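Local coordinates for dual function macrocyclase-peptidase POPB (Galerina marginata, PDB 5N4B), which cleaves amanitin precursor peptides after proline and macrocyclizes the released intermediate, as a serine peptidase of the prolyl oligopeptidase family, at residues Q618-I621 and S622-N626; P627-P630 and E631-D634. The protein carries 1 engineered substitution. All coordinates share one frame; numbering follows the deposited sequence.

Interactions 1 and 2 follow each other along one excursion of the chain between strands 598-602 and 653-659 of the catalytic alpha/beta-hydrolase domain; their centres lie about 11 Å apart. Interaction 1 ends helix 621-624, and interaction 2 starts helix 630-636. The two are joined by the carboxylate of E632, whose OE1 lies 2.8 Å from the backbone N of N626, a probable hydrogen bond, and also packs on CA of G625. R544 reaches both parts, by a hydrogen bond to O of I621 and a salt bridge to OE2 of E632. Interaction 1 faces the catalytic centre, with the W620 side chain about 7 Å from that of A578, the engineered replacement of the catalytic serine; interaction 2 lies away from it.

Interaction 1: residues Q618-I621 and S622-N626; sequences QAWI and SEYGN
The ring of Y624 meets W620 along its rim: CE3 of the W620 indole lies in the tyrosine plane at its edge, 3.8 Å from CE2 of Y624. One face of the same phenol carries CB of E623, displaced toward the rim. The two aromatic side chains run side by side, pointing the same way, with W620 CB 3.7 Å from CE2 of Y624. Both have CG anti to their own carbonyl carbon (chi1 -48° and -56°) and leave the turn on the same flank. F611 meets Y624 edge-to-face and F500 does the same to W620, while N579 bonds the phenol hydroxyl; a large ring with a polar tip therefore suits position 624.

The backbone O of W620 is gripped twice. N of Y624 arrives 2.9 Å away, nearly in line with the C=O bond, whereas N of E623, also 2.9 Å from that oxygen, comes from above the carbonyl plane. Separately, I621 and N626 lie alongside each other, CG2 of the isoleucine 3.9 Å from CB of the asparagine and its CD1 against the amide, whose OD1 is hydrogen-bonded to OG of S628. A water accepts from N of S622 and donates to O of Q618.

The helix ends with Y624; G625, the next residue, has positive phi (95°), and its N still donates to O of I621, 2.9 Å away. There a side chain would jam against the preceding carbonyl oxygen, so glycine fits. The buried carboxylate of E623 leaves the turn, OE2 to K547 (salt bridge) and N of F500, OE1 to H539. This 3-10 turn, running into a short helix stopped by a positive-phi glycine, places the W620 side chain about 7 Å from that of A578 (engineered) and about 8 Å from that of D662, both charge-relay positions.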
loop_
_atom_site.group_PDB
_atom_site.type_symbol
_atom_site.label_atom_id
_atom_site.label_comp_id
_atom_site.label_asym_id
_atom_site.label_seq_id
_atom_site.Cartn_x
_atom_site.Cartn_y
_atom_site.Cartn_z
ATOM N N GLN A 618 9.071 9.253 12.626
ATOM C CA GLN A 618 10.036 8.602 13.508
ATOM C C GLN A 618 10.090 7.093 13.282
ATOM O O GLN A 618 11.137 6.456 13.491
ATOM C CB GLN A 618 9.728 8.932 14.976
ATOM C CG GLN A 618 8.525 8.239 15.528
ATOM C CD GLN A 618 7.222 8.634 14.836
ATOM O OE1 GLN A 618 7.023 9.803 14.411
ATOM N NE2 GLN A 618 6.298 7.672 14.768
ATOM N N ALA A 619 8.983 6.505 12.849
ATOM C CA ALA A 619 8.943 5.067 12.565
ATOM C C ALA A 619 9.856 4.683 11.426
ATOM O O ALA A 619 10.203 3.494 11.301
ATOM C CB ALA A 619 7.525 4.658 12.251
ATOM N N TRP A 620 10.269 5.635 10.585
ATOM C CA TRP A 620 11.133 5.328 9.454
ATOM C C TRP A 620 12.624 5.390 9.790
ATOM O O TRP A 620 13.454 5.202 8.893
ATOM C CB TRP A 620 10.856 6.272 8.290
ATOM C CG TRP A 620 9.437 6.456 7.943
ATOM C CD1 TRP A 620 8.397 5.601 8.145
ATOM C CD2 TRP A 620 8.900 7.630 7.345
ATOM N NE1 TRP A 620 7.231 6.181 7.701
ATOM C CE2 TRP A 620 7.520 7.429 7.198
ATOM C CE3 TRP A 620 9.458 8.832 6.922
ATOM C CZ2 TRP A 620 6.689 8.419 6.651
ATOM C CZ3 TRP A 620 8.645 9.806 6.392
ATOM C CH2 TRP A 620 7.292 9.605 6.273
ATOM N N ILE A 621 12.989 5.667 11.028
ATOM C CA ILE A 621 14.383 5.549 11.426
ATOM C C ILE A 621 14.915 4.145 11.156
ATOM O O ILE A 621 16.092 3.986 10.814
ATOM C CB ILE A 621 14.536 5.982 12.885
ATOM C CG1 ILE A 621 14.383 7.506 12.961
ATOM C CG2 ILE A 621 15.871 5.553 13.426
ATOM C CD1 ILE A 621 14.254 8.019 14.411
ATOM N N SER A 622 14.072 3.114 11.265
ATOM C CA SER A 622 14.535 1.766 10.945
ATOM C C SER A 622 14.843 1.603 9.464
ATOM O O SER A 622 15.538 0.650 9.092
ATOM C CB SER A 622 13.497 0.746 11.382
ATOM O OG SER A 622 12.266 1.003 10.791
ATOM N N GLU A 623 14.339 2.490 8.610
ATOM C CA GLU A 623 14.573 2.478 7.180
ATOM C C GLU A 623 15.698 3.384 6.715
ATOM O O GLU A 623 16.459 3.007 5.825
ATOM C CB GLU A 623 13.312 2.878 6.414
ATOM C CG GLU A 623 13.375 2.594 4.924
ATOM C CD GLU A 623 13.343 1.090 4.544
ATOM O OE1 GLU A 623 13.060 0.269 5.431
ATOM O OE2 GLU A 623 13.630 0.767 3.356
ATOM N N TYR A 624 15.816 4.575 7.287
ATOM C CA TYR A 624 16.737 5.607 6.810
ATOM C C TYR A 624 17.905 5.880 7.751
ATOM O O TYR A 624 18.885 6.498 7.309
ATOM C CB TYR A 624 15.968 6.915 6.597
ATOM C CG TYR A 624 14.783 6.845 5.664
ATOM C CD1 TYR A 624 14.880 6.182 4.481
ATOM C CD2 TYR A 624 13.591 7.467 5.976
ATOM C CE1 TYR A 624 13.804 6.097 3.613
ATOM C CE2 TYR A 624 12.509 7.400 5.129
ATOM C CZ TYR A 624 12.632 6.707 3.941
ATOM O OH TYR A 624 11.503 6.690 3.177
ATOM N N GLY A 625 17.820 5.482 9.018
ATOM C CA GLY A 625 18.746 5.964 10.022
ATOM C C GLY A 625 18.188 7.166 10.774
ATOM O O GLY A 625 17.152 7.745 10.437
ATOM N N ASN A 626 18.933 7.573 11.801
ATOM C CA ASN A 626 18.531 8.660 12.678
ATOM C C ASN A 626 19.451 9.858 12.442
ATOM O O ASN A 626 20.643 9.795 12.783
ATOM C CB ASN A 626 18.605 8.213 14.134
ATOM C CG ASN A 626 18.015 9.225 15.081
ATOM O OD1 ASN A 626 17.932 10.436 14.780
ATOM N ND2 ASN A 626 17.612 8.745 16.255
HETATM O O HOH W 1 12.084 3.611 13.567
#

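Interaction 2: residues P627-P630 and E631-D634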
loop_
_atom_site.group_PDB
_atom_site.type_symbol
_atom_site.label_atom_id
_atom_site.label_comp_id
_atom_site.label_asym_id
_atom_site.label_seq_id
_atom_site.Cartn_x
_atom_site.Cartn_y
_atom_site.Cartn_z
ATOM N N PRO A 627 18.960 10.948 11.856
ATOM C CA PRO A 627 19.814 12.120 11.604
ATOM C C PRO A 627 20.453 12.701 12.835
ATOM O O PRO A 627 21.454 13.404 12.677
ATOM C CB PRO A 627 18.855 13.143 10.982
ATOM C CG PRO A 627 17.694 12.329 10.397
ATOM C CD PRO A 627 17.575 11.146 11.364
ATOM N N SER A 628 19.921 12.435 14.030
ATOM C CA SER A 628 20.518 12.973 15.255
ATOM C C SER A 628 21.651 12.114 15.805
ATOM O O SER A 628 22.272 12.490 16.814
ATOM C CB SER A 628 19.459 13.133 16.343
ATOM O OG SER A 628 19.090 11.873 16.860
ATOM N N ILE A 629 21.946 10.977 15.198
ATOM C CA ILE A 629 23.059 10.130 15.617
ATOM C C ILE A 629 24.231 10.428 14.687
ATOM O O ILE A 629 24.104 10.221 13.470
ATOM C CB ILE A 629 22.678 8.646 15.580
ATOM C CG1 ILE A 629 21.531 8.420 16.568
ATOM C CG2 ILE A 629 23.864 7.764 15.896
ATOM C CD1 ILE A 629 21.024 7.017 16.683
ATOM N N PRO A 630 25.368 10.887 15.200
ATOM C CA PRO A 630 26.438 11.359 14.300
ATOM C C PRO A 630 26.905 10.389 13.239
ATOM O O PRO A 630 27.210 10.808 12.100
ATOM C CB PRO A 630 27.569 11.730 15.281
ATOM C CG PRO A 630 26.836 12.144 16.530
ATOM C CD PRO A 630 25.637 11.233 16.612
ATOM N N GLU A 631 27.011 9.102 13.587
ATOM C CA GLU A 631 27.441 8.094 12.624
ATOM C C GLU A 631 26.401 7.899 11.513
ATOM O O GLU A 631 26.739 7.476 10.392
ATOM C CB GLU A 631 27.690 6.767 13.360
ATOM C CG GLU A 631 28.871 6.774 14.337
ATOM C CD GLU A 631 28.637 7.583 15.631
ATOM O OE1 GLU A 631 27.471 7.725 16.093
ATOM O OE2 GLU A 631 29.651 8.067 16.198
ATOM N N GLU A 632 25.140 8.146 11.828
ATOM C CA GLU A 632 24.070 7.897 10.882
ATOM C C GLU A 632 23.830 9.128 10.018
ATOM O O GLU A 632 23.658 9.012 8.788
ATOM C CB GLU A 632 22.841 7.427 11.648
ATOM C CG GLU A 632 23.125 6.119 12.442
ATOM C CD GLU A 632 21.976 5.530 13.198
ATOM O OE1 GLU A 632 20.834 5.988 13.063
ATOM O OE2 GLU A 632 22.233 4.536 13.952
ATOM N N PHE A 633 23.901 10.327 10.631
ATOM C CA PHE A 633 23.973 11.568 9.865
ATOM C C PHE A 633 24.964 11.431 8.709
ATOM O O PHE A 633 24.718 11.874 7.584
ATOM C CB PHE A 633 24.347 12.749 10.774
ATOM C CG PHE A 633 24.503 14.031 10.034
ATOM C CD1 PHE A 633 25.734 14.390 9.492
ATOM C CD2 PHE A 633 23.435 14.889 9.830
ATOM C CE1 PHE A 633 25.882 15.556 8.799
ATOM C CE2 PHE A 633 23.609 16.082 9.106
ATOM C CZ PHE A 633 24.805 16.384 8.598
ATOM N N ASP A 634 26.104 10.802 8.956
ATOM C CA ASP A 634 27.149 10.766 7.941
ATOM C C ASP A 634 26.779 9.984 6.690
ATOM O O ASP A 634 27.335 10.256 5.620
ATOM C CB ASP A 634 28.456 10.246 8.521
ATOM C CG ASP A 634 29.166 11.283 9.343
ATOM O OD1 ASP A 634 28.805 12.485 9.393
ATOM O OD2 ASP A 634 30.145 10.859 9.981
#
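E631 opens the helical side of this contact by folding back over the turn before it: its chain bends at chi2 (72°), bringing OE1 to 3.6 Å from CG2 of I629. The two side chains cross at about a right angle. A flexible acidic chain suits this exposed first turn, where negative charge is expected to be welcome beside the positive end of the helix dipole.

E632 comes next and lies alongside I629, both side chains pointing the same way. With CG anti to its carbonyl carbon, it lays CG along CG2 of I629 (3.9 Å), and the extended chain then carries the carboxylate to CD1, with OE1 3.8 Å from that methyl. The charged end serves N of N626 and a salt bridge to R544, partners that probably stabilise its ionised form. The backbone N of E632 bonds to O of I629 at 2.8 Å, from above the carbonyl plane.

F633 sends its own N to that same oxygen, also at 2.8 Å but much straighter, with an N-H...O angle of 171°. CG stands anti to the backbone N (chi1 177°), and the ring leads away from the turn toward Y637, on which it stacks, and Y24. O of P627 sits 3.5 Å from CB of F633 and close to the ring's edge, near its plane.

D634, next along the helix, gives a weak bond from its N to O of P630, 3.3 Å long; its carboxylate turns to S26 OG and the backbone N of S28. P630 suits the first turn because its ring nitrogen has no hydrogen to leave unbonded. The arrangement is a helix start whose N-cap residue, I629, offers no side-chain acceptor and packs on E632 instead; P630 on Q25, and F633 and D634 with S26, join helix 630-636 to the N-terminal strand 21-26.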